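PDB 5CWD: designed helical repeat protein from Synthetic construct, which has no assigned biological function but was designed computationally from scratch as a helical repeat protein, in an exploration of which repeat architectures are attainable. Local coordinates for residues T3-C11 and V37-A48; R50-R58 and E89-R100. All coordinates share one frame; numbering follows the deposited sequence.

In the fold
From the N terminus, helix 4-20 runs out and helix 24-40 returns beside it, the two joined by the disulfide C11-C34. Contact 1 closes this first excursion, bringing T3-C11 against the end of helix 24-40, the turn after it and the start of helix 45-63. Contact 2 opens only after that: it lets the chain pass through helix 66-83 and then lays helix 87-105 on helix 45-63. The two are thus in series, neither nested nor crossed, with centres about 16 Å apart. Helix 45-63 serves both, and they meet where R8 and C11 pack on S51 and F52. Contact 1 lies toward the N-terminal end, whereas contact 2 is buried near the centre of the chain.

Contact 1 of 2, residues T3-C11 and V37-A48; sequences TKEDARSTC and VAKQAGMPTKEA
V37 meets T10 tip to tip: its CG2 lies 3.9 Å from T10 CG2, and its CG1 rests against T10 OG1 and the CA of A7. T10 OG1 also bonds to D6 O at 2.6 Å, from above that carbonyl's plane, while T10 N reaches the same oxygen from the opposite face. A glycine in place of T10 would probably leave the V37 methyls without their facing partner and D6 O with one bond fewer. A7 CB packs on A41 CB at 3.7 Å and lies against the CA of A38. At G42, with positive phi, a Schellman motif ends the helix, M43 N bonding back to A38 O; the chain turns here into helix 45-63, with P44 at the N-cap position, the short turn linking successive helices of a helical repeat. M43 is extended from the backbone through SD and bends only at chi3 (-65°), which sets CE against helix 4-20, 3.8 Å from A7 CB and against the CB of K4; R8 crosses it at about a right angle, with its CG 3.9 Å from CE. K4 stretches on, bringing NZ 3.8 Å from P44 CD. The E47 carboxylate sits near K4 NZ and R8 NH2, too far for a salt bridge though the opposite charges probably favour each other; R8 pairs with E5. A48 CB packs 4.1 Å from C11 SG, the sulfur bonded to C34.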
ATOM      1  N   THR A   3       1.655  17.617  17.107  1.00 59.92           N
ATOM      2  CA  THR A   3       2.444  16.422  17.381  1.00 62.89           C
ATOM      3  C   THR A   3       2.442  15.482  16.178  1.00 65.08           C
ATOM      4  O   THR A   3       1.444  15.374  15.466  1.00 65.06           O
ATOM      5  CB  THR A   3       1.912  15.662  18.606  1.00 64.92           C
ATOM      6  OG1 THR A   3       0.642  15.080  18.294  1.00 65.07           O
ATOM      7  CG2 THR A   3       1.758  16.597  19.795  1.00 64.83           C
ATOM      8  N   LYS A   4       3.560  14.798  15.959  1.00 65.29           N
ATOM      9  CA  LYS A   4       3.703  13.920  14.803  1.00 64.25           C
ATOM     10  C   LYS A   4       2.799  12.700  14.898  1.00 64.57           C
ATOM     11  O   LYS A   4       2.253  12.248  13.891  1.00 67.02           O
ATOM     12  CB  LYS A   4       5.157  13.473  14.648  1.00 66.97           C
ATOM     13  CG  LYS A   4       6.097  14.594  14.240  1.00 68.46           C
ATOM     14  CD  LYS A   4       7.314  14.073  13.492  1.00 68.18           C
ATOM     15  CE  LYS A   4       8.146  15.222  12.932  1.00 69.90           C
ATOM     16  NZ  LYS A   4       9.219  14.749  12.012  1.00 69.79           N
ATOM     17  N   GLU A   5       2.645  12.166  16.104  1.00 63.38           N
ATOM     18  CA  GLU A   5       1.812  10.986  16.306  1.00 65.92           C
ATOM     19  C   GLU A   5       0.359  11.287  15.942  1.00 64.48           C
ATOM     20  O   GLU A   5      -0.334  10.449  15.352  1.00 62.18           O
ATOM     21  CB  GLU A   5       1.919  10.502  17.751  1.00 66.85           C
ATOM     22  CG  GLU A   5       3.323  10.052  18.136  1.00 69.25           C
ATOM     23  CD  GLU A   5       3.834   8.913  17.266  1.00 70.50           C
ATOM     24  OE1 GLU A   5       3.012   8.080  16.831  1.00 67.61           O
ATOM     25  OE2 GLU A   5       5.058   8.854  17.015  1.00 72.15           O
ATOM     26  N   ASP A   6      -0.089  12.492  16.285  1.00 63.07           N
ATOM     27  CA  ASP A   6      -1.403  12.961  15.863  1.00 62.20           C
ATOM     28  C   ASP A   6      -1.501  12.950  14.345  1.00 62.05           C
ATOM     29  O   ASP A   6      -2.498  12.506  13.785  1.00 60.88           O
ATOM     30  CB  ASP A   6      -1.678  14.372  16.384  1.00 61.43           C
ATOM     31  CG  ASP A   6      -2.148  14.384  17.821  1.00 63.65           C
ATOM     32  OD1 ASP A   6      -3.073  13.612  18.155  1.00 61.43           O
ATOM     33  OD2 ASP A   6      -1.590  15.171  18.617  1.00 65.04           O
ATOM     34  N   ALA A   7      -0.458  13.446  13.687  1.00 63.93           N
ATOM     35  CA  ALA A   7      -0.441  13.526  12.232  1.00 61.28           C
ATOM     36  C   ALA A   7      -0.506  12.134  11.608  1.00 59.87           C
ATOM     37  O   ALA A   7      -1.311  11.894  10.706  1.00 61.38           O
ATOM     38  CB  ALA A   7       0.800  14.270  11.758  1.00 63.05           C
ATOM     39  N   ARG A   8       0.337  11.223  12.088  1.00 59.42           N
ATOM     40  CA  ARG A   8       0.316   9.841  11.616  1.00 58.77           C
ATOM     41  C   ARG A   8      -1.064   9.224  11.813  1.00 60.58           C
ATOM     42  O   ARG A   8      -1.642   8.641  10.885  1.00 60.39           O
ATOM     43  CB  ARG A   8       1.359   8.997  12.348  1.00 62.89           C
ATOM     44  CG  ARG A   8       2.770   9.109  11.798  1.00 66.74           C
ATOM     45  CD  ARG A   8       3.617   7.925  12.238  1.00 68.53           C
ATOM     46  NE  ARG A   8       5.013   8.047  11.821  1.00 72.02           N
ATOM     47  CZ  ARG A   8       5.993   8.545  12.573  1.00 71.39           C
ATOM     48  NH1 ARG A   8       5.754   8.978  13.805  1.00 65.58           N
ATOM     49  NH2 ARG A   8       7.225   8.606  12.085  1.00 73.19           N
ATOM     50  N   SER A   9      -1.580   9.354  13.032  1.00 59.09           N
ATOM     51  CA  SER A   9      -2.902   8.841  13.357  1.00 57.02           C
ATOM     52  C   SER A   9      -3.946   9.397  12.396  1.00 56.00           C
ATOM     53  O   SER A   9      -4.756   8.654  11.840  1.00 58.30           O
ATOM     54  CB  SER A   9      -3.268   9.200  14.796  1.00 59.51           C
ATOM     55  OG  SER A   9      -4.552   8.702  15.128  1.00 62.61           O
ATOM     56  N   THR A  10      -3.902  10.708  12.194  1.00 55.93           N
ATOM     57  CA  THR A  10      -4.844  11.388  11.318  1.00 54.99           C
ATOM     58  C   THR A  10      -4.723  10.871   9.895  1.00 54.95           C
ATOM     59  O   THR A  10      -5.725  10.661   9.218  1.00 55.86           O
ATOM     60  CB  THR A  10      -4.617  12.911  11.312  1.00 58.21           C
ATOM     61  OG1 THR A  10      -4.634  13.406  12.656  1.00 61.29           O
ATOM     62  CG2 THR A  10      -5.702  13.614  10.507  1.00 61.13           C
ATOM     63  N   CYS A  11      -3.490  10.677   9.442  1.00 56.29           N
ATOM     64  CA  CYS A  11      -3.252  10.192   8.090  1.00 55.07           C
ATOM     65  C   CYS A  11      -3.766   8.770   7.909  1.00 55.13           C
ATOM     66  O   CYS A  11      -4.372   8.450   6.884  1.00 57.25           O
ATOM     67  CB  CYS A  11      -1.765  10.263   7.754  1.00 55.59           C
ATOM     68  SG  CYS A  11      -1.155  11.954   7.561  1.00 58.34           S
ATOM     69  N   VAL A  37      -2.848  18.591   8.774  1.00 60.77           N
ATOM     70  CA  VAL A  37      -2.443  18.218  10.127  1.00 58.18           C
ATOM     71  C   VAL A  37      -0.951  17.902  10.162  1.00 58.48           C
ATOM     72  O   VAL A  37      -0.271  18.216  11.138  1.00 59.13           O
ATOM     73  CB  VAL A  37      -3.247  17.012  10.651  1.00 59.35           C
ATOM     74  CG1 VAL A  37      -2.708  16.529  11.999  1.00 59.02           C
ATOM     75  CG2 VAL A  37      -4.714  17.385  10.779  1.00 61.54           C
ATOM     76  N   ALA A  38      -0.444  17.281   9.101  1.00 59.08           N
ATOM     77  CA  ALA A  38       0.987  17.021   9.003  1.00 56.84           C
ATOM     78  C   ALA A  38       1.773  18.328   8.981  1.00 58.62           C
ATOM     79  O   ALA A  38       2.878  18.402   9.521  1.00 58.78           O
ATOM     80  CB  ALA A  38       1.291  16.201   7.771  1.00 57.94           C
ATOM     81  N   LYS A  39       1.201  19.357   8.360  1.00 59.40           N
ATOM     82  CA  LYS A  39       1.836  20.672   8.302  1.00 58.47           C
ATOM     83  C   LYS A  39       1.788  21.341   9.671  1.00 59.54           C
ATOM     84  O   LYS A  39       2.773  21.924  10.125  1.00 59.21           O
ATOM     85  CB  LYS A  39       1.157  21.564   7.256  1.00 57.49           C
ATOM     86  CG  LYS A  39       1.447  21.184   5.810  1.00 58.58           C
ATOM     87  CD  LYS A  39       0.413  21.788   4.865  1.00 58.92           C
ATOM     88  CE  LYS A  39       0.560  21.257   3.448  1.00 60.44           C
ATOM     89  NZ  LYS A  39      -0.589  21.647   2.579  1.00 59.57           N
ATOM     90  N   GLN A  40       0.630  21.259  10.321  1.00 61.38           N
ATOM     91  CA  GLN A  40       0.466  21.786  11.670  1.00 59.65           C
ATOM     92  C   GLN A  40       1.408  21.076  12.633  1.00 58.60           C
ATOM     93  O   GLN A  40       2.084  21.712  13.438  1.00 61.12           O
ATOM     94  CB  GLN A  40      -0.980  21.624  12.141  1.00 61.60           C
ATOM     95  CG  GLN A  40      -1.986  22.476  11.385  1.00 61.27           C
ATOM     96  CD  GLN A  40      -3.407  22.260  11.870  1.00 65.96           C
ATOM     97  OE1 GLN A  40      -3.656  21.434  12.751  1.00 62.62           O
ATOM     98  NE2 GLN A  40      -4.348  23.001  11.295  1.00 69.79           N
ATOM     99  N   ALA A  41       1.451  19.752  12.536  1.00 60.02           N
ATOM    100  CA  ALA A  41       2.312  18.946  13.392  1.00 61.36           C
ATOM    101  C   ALA A  41       3.784  19.170  13.064  1.00 62.46           C
ATOM    102  O   ALA A  41       4.665  18.701  13.787  1.00 65.24           O
ATOM    103  CB  ALA A  41       1.961  17.471  13.254  1.00 64.09           C
ATOM    104  N   GLY A  42       4.046  19.881  11.970  1.00 61.35           N
ATOM    105  CA  GLY A  42       5.406  20.153  11.546  1.00 57.77           C
ATOM    106  C   GLY A  42       6.065  18.910  10.989  1.00 57.12           C
ATOM    107  O   GLY A  42       7.288  18.772  11.037  1.00 56.69           O
ATOM    108  N   MET A  43       5.248  18.001  10.467  1.00 58.23           N
ATOM    109  CA  MET A  43       5.748  16.776   9.857  1.00 58.15           C
ATOM    110  C   MET A  43       5.957  16.987   8.360  1.00 57.53           C
ATOM    111  O   MET A  43       5.147  17.648   7.711  1.00 58.10           O
ATOM    112  CB  MET A  43       4.778  15.617  10.090  1.00 59.95           C
ATOM    113  CG  MET A  43       5.195  14.317   9.409  1.00 59.46           C
ATOM    114  SD  MET A  43       4.045  12.965   9.702  1.00 56.16           S
ATOM    115  CE  MET A  43       4.229  12.748  11.469  1.00 64.85           C
ATOM    116  N   PRO A  44       7.046  16.429   7.805  1.00 56.25           N
ATOM    117  CA  PRO A  44       7.245  16.524   6.355  1.00 54.81           C
ATOM    118  C   PRO A  44       6.091  15.903   5.574  1.00 55.17           C
ATOM    119  O   PRO A  44       5.617  14.825   5.934  1.00 56.05           O
ATOM    120  CB  PRO A  44       8.545  15.747   6.128  1.00 55.57           C
ATOM    121  CG  PRO A  44       9.255  15.804   7.430  1.00 53.82           C
ATOM    122  CD  PRO A  44       8.187  15.777   8.473  1.00 55.59           C
ATOM    123  N   THR A  45       5.645  16.581   4.522  1.00 53.95           N
ATOM    124  CA  THR A  45       4.528  16.102   3.718  1.00 54.20           C
ATOM    125  C   THR A  45       4.814  14.727   3.120  1.00 53.63           C
ATOM    126  O   THR A  45       3.919  13.888   3.025  1.00 55.37           O
ATOM    127  CB  THR A  45       4.197  17.083   2.582  1.00 55.80           C
ATOM    128  OG1 THR A  45       5.390  17.381   1.843  1.00 58.23           O
ATOM    129  CG2 THR A  45       3.607  18.369   3.142  1.00 56.91           C
ATOM    130  N   LYS A  46       6.061  14.501   2.721  1.00 53.47           N
ATOM    131  CA  LYS A  46       6.459  13.218   2.152  1.00 52.41           C
ATOM    132  C   LYS A  46       6.168  12.072   3.112  1.00 51.69           C
ATOM    133  O   LYS A  46       5.530  11.085   2.741  1.00 53.07           O
ATOM    134  CB  LYS A  46       7.948  13.219   1.794  1.00 53.74           C
ATOM    135  CG  LYS A  46       8.308  14.073   0.591  1.00 50.92           C
ATOM    136  CD  LYS A  46       9.658  13.664   0.013  1.00 51.12           C
ATOM    137  CE  LYS A  46       9.935  14.361  -1.310  1.00 53.49           C
ATOM    138  NZ  LYS A  46      11.127  13.792  -1.998  1.00 55.37           N
ATOM    139  N   GLU A  47       6.639  12.209   4.346  1.00 53.48           N
ATOM    140  CA  GLU A  47       6.483  11.158   5.343  1.00 53.99           C
ATOM    141  C   GLU A  47       5.007  10.968   5.674  1.00 52.38           C
ATOM    142  O   GLU A  47       4.542   9.845   5.885  1.00 54.82           O
ATOM    143  CB  GLU A  47       7.281  11.491   6.604  1.00 55.71           C
ATOM    144  CG  GLU A  47       7.671  10.276   7.432  1.00 58.84           C
ATOM    145  CD  GLU A  47       8.531  10.639   8.627  1.00 64.24           C
ATOM    146  OE1 GLU A  47       8.180  11.602   9.343  1.00 66.25           O
ATOM    147  OE2 GLU A  47       9.562   9.966   8.846  1.00 64.83           O
ATOM    148  N   ALA A  48       4.274  12.074   5.708  1.00 50.51           N
ATOM    149  CA  ALA A  48       2.836  12.025   5.927  1.00 51.42           C
ATOM    150  C   ALA A  48       2.167  11.185   4.846  1.00 52.55           C
ATOM    151  O   ALA A  48       1.457  10.219   5.138  1.00 54.76           O
ATOM    152  CB  ALA A  48       2.257  13.423   5.942  1.00 52.52           C
TER

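Contact 2 of 2, residues R50-R58 and E89-R100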
ATOM      1  N   ARG A  50       3.545   9.152   2.869  0.58 52.90           N
ATOM      2  CA  ARG A  50       4.073   7.796   2.965  0.58 52.32           C
ATOM      3  C   ARG A  50       3.238   6.977   3.942  0.58 52.78           C
ATOM      4  O   ARG A  50       2.712   5.917   3.593  0.58 53.55           O
ATOM      5  CB  ARG A  50       5.540   7.816   3.406  0.58 52.50           C
ATOM      6  CG  ARG A  50       6.138   6.440   3.682  0.58 53.27           C
ATOM      7  CD  ARG A  50       7.517   6.552   4.305  0.58 53.55           C
ATOM      8  NE  ARG A  50       8.471   7.189   3.405  0.58 52.32           N
ATOM      9  CZ  ARG A  50       9.108   6.561   2.422  0.58 53.11           C
ATOM     10  NH1 ARG A  50       8.895   5.271   2.199  0.58 53.06           N
ATOM     11  NH2 ARG A  50       9.959   7.227   1.656  0.58 55.59           N
ATOM     12  N   SER A  51       3.125   7.478   5.168  1.00 52.38           N
ATOM     13  CA  SER A  51       2.347   6.802   6.202  1.00 53.74           C
ATOM     14  C   SER A  51       0.896   6.630   5.750  1.00 53.11           C
ATOM     15  O   SER A  51       0.254   5.616   6.044  1.00 52.70           O
ATOM     16  CB  SER A  51       2.411   7.586   7.516  1.00 55.63           C
ATOM     17  OG  SER A  51       1.896   6.827   8.595  1.00 60.11           O
ATOM     18  N   PHE A  52       0.394   7.623   5.020  1.00 53.39           N
ATOM     19  CA  PHE A  52      -0.945   7.555   4.444  1.00 52.55           C
ATOM     20  C   PHE A  52      -1.059   6.392   3.462  1.00 53.71           C
ATOM     21  O   PHE A  52      -2.005   5.607   3.527  1.00 53.62           O
ATOM     22  CB  PHE A  52      -1.291   8.868   3.738  1.00 54.08           C
ATOM     23  CG  PHE A  52      -2.737   8.984   3.338  1.00 55.50           C
ATOM     24  CD1 PHE A  52      -3.210   8.354   2.198  1.00 53.84           C
ATOM     25  CD2 PHE A  52      -3.621   9.735   4.094  1.00 55.57           C
ATOM     26  CE1 PHE A  52      -4.533   8.465   1.827  1.00 52.52           C
ATOM     27  CE2 PHE A  52      -4.946   9.847   3.726  1.00 55.17           C
ATOM     28  CZ  PHE A  52      -5.400   9.213   2.590  1.00 54.04           C
ATOM     29  N   CYS A  53      -0.096   6.292   2.549  1.00 52.67           N
ATOM     30  CA  CYS A  53      -0.095   5.227   1.550  1.00 49.77           C
ATOM     31  C   CYS A  53       0.037   3.853   2.189  1.00 50.35           C
ATOM     32  O   CYS A  53      -0.665   2.915   1.807  1.00 50.71           O
ATOM     33  CB  CYS A  53       1.036   5.434   0.548  1.00 49.17           C
ATOM     34  SG  CYS A  53       0.724   6.755  -0.630  1.00 55.18           S
ATOM     35  N   GLU A  54       0.946   3.731   3.150  1.00 51.57           N
ATOM     36  CA  GLU A  54       1.113   2.467   3.857  1.00 51.47           C
ATOM     37  C   GLU A  54      -0.168   2.092   4.605  1.00 54.07           C
ATOM     38  O   GLU A  54      -0.625   0.944   4.535  1.00 55.92           O
ATOM     39  CB  GLU A  54       2.298   2.544   4.819  1.00 52.70           C
ATOM     40  CG  GLU A  54       3.641   2.685   4.116  1.00 52.90           C
ATOM     41  CD  GLU A  54       4.818   2.629   5.068  1.00 55.73           C
ATOM     42  OE1 GLU A  54       4.601   2.722   6.295  1.00 58.91           O
ATOM     43  OE2 GLU A  54       5.963   2.488   4.586  1.00 54.96           O
ATOM     44  N   ALA A  55      -0.755   3.058   5.307  1.00 52.50           N
ATOM     45  CA  ALA A  55      -2.030   2.830   5.983  1.00 52.09           C
ATOM     46  C   ALA A  55      -3.111   2.426   4.982  1.00 51.14           C
ATOM     47  O   ALA A  55      -3.910   1.525   5.240  1.00 49.64           O
ATOM     48  CB  ALA A  55      -2.454   4.069   6.743  1.00 53.26           C
ATOM     49  N   ALA A  56      -3.119   3.101   3.836  1.00 52.84           N
ATOM     50  CA  ALA A  56      -4.095   2.841   2.785  1.00 50.03           C
ATOM     51  C   ALA A  56      -3.962   1.422   2.252  1.00 50.57           C
ATOM     52  O   ALA A  56      -4.959   0.725   2.060  1.00 56.34           O
ATOM     53  CB  ALA A  56      -3.931   3.848   1.656  1.00 51.45           C
ATOM     54  N   ALA A  57      -2.728   1.000   2.004  1.00 51.45           N
ATOM     55  CA  ALA A  57      -2.467  -0.368   1.575  1.00 49.58           C
ATOM     56  C   ALA A  57      -2.923  -1.347   2.649  1.00 50.38           C
ATOM     57  O   ALA A  57      -3.584  -2.345   2.353  1.00 52.09           O
ATOM     58  CB  ALA A  57      -0.995  -0.560   1.271  1.00 50.99           C
ATOM     59  N   ARG A  58      -2.566  -1.054   3.896  1.00 53.18           N
ATOM     60  CA  ARG A  58      -2.997  -1.869   5.027  1.00 51.99           C
ATOM     61  C   ARG A  58      -4.514  -2.043   5.026  1.00 54.05           C
ATOM     62  O   ARG A  58      -5.023  -3.159   5.142  1.00 57.39           O
ATOM     63  CB  ARG A  58      -2.546  -1.238   6.343  1.00 54.29           C
ATOM     64  CG  ARG A  58      -1.759  -2.176   7.237  1.00 57.40           C
ATOM     65  CD  ARG A  58      -1.313  -1.482   8.513  1.00 59.14           C
ATOM     66  NE  ARG A  58      -0.571  -0.254   8.238  1.00 58.08           N
ATOM     67  CZ  ARG A  58       0.671  -0.218   7.764  1.00 61.02           C
ATOM     68  NH1 ARG A  58       1.321  -1.344   7.498  1.00 63.88           N
ATOM     69  NH2 ARG A  58       1.263   0.948   7.547  1.00 59.58           N
ATOM     70  N   GLU A  89       7.876   6.286  -5.529  1.00 52.69           N
ATOM     71  CA  GLU A  89       8.053   6.125  -4.090  1.00 53.62           C
ATOM     72  C   GLU A  89       6.758   5.660  -3.438  1.00 54.74           C
ATOM     73  O   GLU A  89       6.720   4.630  -2.750  1.00 56.00           O
ATOM     74  CB  GLU A  89       8.508   7.450  -3.468  1.00 53.64           C
ATOM     75  CG  GLU A  89       8.695   7.434  -1.953  1.00 60.50           C
ATOM     76  CD  GLU A  89      10.015   6.819  -1.521  1.00 62.59           C
ATOM     77  OE1 GLU A  89      10.403   5.773  -2.084  1.00 64.57           O
ATOM     78  OE2 GLU A  89      10.667   7.386  -0.618  1.00 57.37           O
ATOM     79  N   ALA A  90       5.707   6.445  -3.658  1.00 53.41           N
ATOM     80  CA  ALA A  90       4.380   6.144  -3.145  1.00 48.90           C
ATOM     81  C   ALA A  90       4.003   4.708  -3.453  1.00 48.06           C
ATOM     82  O   ALA A  90       3.666   3.934  -2.558  1.00 53.45           O
ATOM     83  CB  ALA A  90       3.362   7.094  -3.745  1.00 49.70           C
ATOM     84  N   ALA A  91       4.085   4.355  -4.727  1.00 46.96           N
ATOM     85  CA  ALA A  91       3.692   3.033  -5.181  1.00 46.61           C
ATOM     86  C   ALA A  91       4.529   1.945  -4.525  1.00 47.47           C
ATOM     87  O   ALA A  91       3.999   0.909  -4.119  1.00 49.30           O
ATOM     88  CB  ALA A  91       3.806   2.949  -6.683  1.00 48.94           C
ATOM     89  N   ARG A  92       5.835   2.175  -4.425  1.00 49.28           N
ATOM     90  CA  ARG A  92       6.718   1.212  -3.775  1.00 49.92           C
ATOM     91  C   ARG A  92       6.314   0.992  -2.320  1.00 49.88           C
ATOM     92  O   ARG A  92       6.160  -0.151  -1.875  1.00 51.72           O
ATOM     93  CB  ARG A  92       8.172   1.675  -3.842  1.00 52.94           C
ATOM     94  CG  ARG A  92       9.169   0.655  -3.304  1.00 57.59           C
ATOM     95  CD  ARG A  92      10.591   1.193  -3.315  1.00 61.32           C
ATOM     96  NE  ARG A  92      10.984   1.671  -4.638  1.00 66.46           N
ATOM     97  CZ  ARG A  92      11.258   0.879  -5.670  1.00 66.03           C
ATOM     98  NH1 ARG A  92      11.175  -0.440  -5.543  1.00 61.39           N
ATOM     99  NH2 ARG A  92      11.609   1.409  -6.834  1.00 65.67           N
ATOM    100  N   SER A  93       6.149   2.087  -1.584  1.00 49.84           N
ATOM    101  CA  SER A  93       5.762   2.002  -0.178  1.00 51.14           C
ATOM    102  C   SER A  93       4.426   1.279  -0.031  1.00 50.83           C
ATOM    103  O   SER A  93       4.275   0.395   0.819  1.00 53.48           O
ATOM    104  CB  SER A  93       5.679   3.397   0.445  1.00 53.00           C
ATOM    105  OG  SER A  93       4.720   4.199  -0.222  1.00 52.78           O
ATOM    106  N   PHE A  94       3.467   1.658  -0.870  1.00 49.10           N
ATOM    107  CA  PHE A  94       2.161   1.014  -0.898  1.00 48.24           C
ATOM    108  C   PHE A  94       2.300  -0.492  -1.101  1.00 49.14           C
ATOM    109  O   PHE A  94       1.740  -1.283  -0.339  1.00 50.42           O
ATOM    110  CB  PHE A  94       1.302   1.615  -2.011  1.00 50.59           C
ATOM    111  CG  PHE A  94      -0.150   1.224  -1.943  1.00 52.54           C
ATOM    112  CD1 PHE A  94      -0.555  -0.062  -2.257  1.00 48.97           C
ATOM    113  CD2 PHE A  94      -1.111   2.152  -1.576  1.00 53.69           C
ATOM    114  CE1 PHE A  94      -1.886  -0.414  -2.200  1.00 50.20           C
ATOM    115  CE2 PHE A  94      -2.446   1.802  -1.517  1.00 53.49           C
ATOM    116  CZ  PHE A  94      -2.834   0.519  -1.829  1.00 51.56           C
ATOM    117  N   CYS A  95       3.044  -0.878  -2.135  1.00 50.12           N
ATOM    118  CA  CYS A  95       3.247  -2.290  -2.447  1.00 50.73           C
ATOM    119  C   CYS A  95       3.894  -3.046  -1.294  1.00 50.83           C
ATOM    120  O   CYS A  95       3.407  -4.101  -0.887  1.00 50.26           O
ATOM    121  CB  CYS A  95       4.107  -2.441  -3.701  1.00 50.39           C
ATOM    122  SG  CYS A  95       3.262  -1.980  -5.225  1.00 52.93           S
ATOM    123  N   GLU A  96       4.993  -2.510  -0.774  1.00 50.67           N
ATOM    124  CA  GLU A  96       5.686  -3.147   0.342  1.00 52.52           C
ATOM    125  C   GLU A  96       4.760  -3.309   1.552  1.00 51.93           C
ATOM    126  O   GLU A  96       4.638  -4.407   2.109  1.00 53.50           O
ATOM    127  CB  GLU A  96       6.932  -2.341   0.718  1.00 55.31           C
ATOM    128  CG  GLU A  96       8.023  -2.379  -0.352  1.00 54.99           C
ATOM    129  CD  GLU A  96       9.188  -1.448  -0.054  1.00 59.33           C
ATOM    130  OE1 GLU A  96       9.099  -0.658   0.911  1.00 58.52           O
ATOM    131  OE2 GLU A  96      10.195  -1.509  -0.792  1.00 60.58           O
ATOM    132  N   ALA A  97       4.094  -2.225   1.945  1.00 50.75           N
ATOM    133  CA  ALA A  97       3.158  -2.273   3.067  1.00 50.33           C
ATOM    134  C   ALA A  97       2.048  -3.288   2.806  1.00 48.85           C
ATOM    135  O   ALA A  97       1.634  -4.024   3.705  1.00 51.00           O
ATOM    136  CB  ALA A  97       2.568  -0.900   3.322  1.00 52.68           C
ATOM    137  N   ALA A  98       1.571  -3.322   1.565  1.00 48.51           N
ATOM    138  CA  ALA A  98       0.543  -4.274   1.167  1.00 49.22           C
ATOM    139  C   ALA A  98       1.041  -5.705   1.316  1.00 47.75           C
ATOM    140  O   ALA A  98       0.328  -6.568   1.823  1.00 49.40           O
ATOM    141  CB  ALA A  98       0.112  -4.015  -0.265  1.00 51.36           C
ATOM    142  N   ALA A  99       2.266  -5.950   0.865  1.00 47.56           N
ATOM    143  CA  ALA A  99       2.859  -7.274   0.967  1.00 47.15           C
ATOM    144  C   ALA A  99       3.002  -7.670   2.426  1.00 47.53           C
ATOM    145  O   ALA A  99       2.700  -8.802   2.801  1.00 48.96           O
ATOM    146  CB  ALA A  99       4.208  -7.309   0.276  1.00 50.39           C
ATOM    147  N   ARG A 100       3.468  -6.736   3.247  1.00 50.21           N
ATOM    148  CA  ARG A 100       3.621  -6.999   4.674  1.00 47.87           C
ATOM    149  C   ARG A 100       2.283  -7.336   5.317  1.00 46.86           C
ATOM    150  O   ARG A 100       2.161  -8.344   6.013  1.00 49.24           O
ATOM    151  CB  ARG A 100       4.259  -5.801   5.377  1.00 50.23           C
ATOM    152  CG  ARG A 100       5.750  -5.669   5.107  1.00 52.63           C
ATOM    153  CD  ARG A 100       6.407  -4.652   6.020  1.00 55.35           C
ATOM    154  NE  ARG A 100       6.131  -3.279   5.605  1.00 54.81           N
ATOM    155  CZ  ARG A 100       6.827  -2.616   4.686  1.00 57.14           C
ATOM    156  NH1 ARG A 100       7.848  -3.195   4.062  1.00 56.95           N
ATOM    157  NH2 ARG A 100       6.497  -1.369   4.383  1.00 59.67           N
TER
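F94 leaves its helix with CG anti to the backbone N (chi1 -168°), which brings a face of the ring to A57; R50, likewise anti at its first torsion, folds at its third to send its guanidinium toward E89. The methyl of A57 stands over the centre of the F94 ring, CB 3.5 Å from the centroid and 9° off the normal, a CH-pi contact. A56 CB is 4.1 Å from F94 CE2, and C53 O also approaches the ring. The A57 methyl also touches A98 CB, with its CB at 3.9 Å, and A97 CB lies 3.8 Å from E54 CB, so small residues let the backbones come close. C53 SG, tied to C76, packs on A90 CB. S93 CB points toward segment 50-58, but its OG turns back to A90 O at 2.6 Å, an acceptor already used by F94 N, so the buried hydroxyl is satisfied within its own helix.

Charged side chains line one edge of this apolar seam. R50 NH2 and E89 OE2 are placed as a salt bridge, but the modelled distance is too short and R50 has a second conformer, so the detail is doubtful. E54 OE2 faces R100 NH2 at 3.9 Å, a long salt bridge, and E54 also has a long one to R58, giving a three-residue network.

The axes of segments 50-58 and 89-100 approach to 7.9 Å and cross at -39° with both helices running the same way: an alanine-rich interface between helices of like direction, as expected where the layers of an all-helical repeat protein stack.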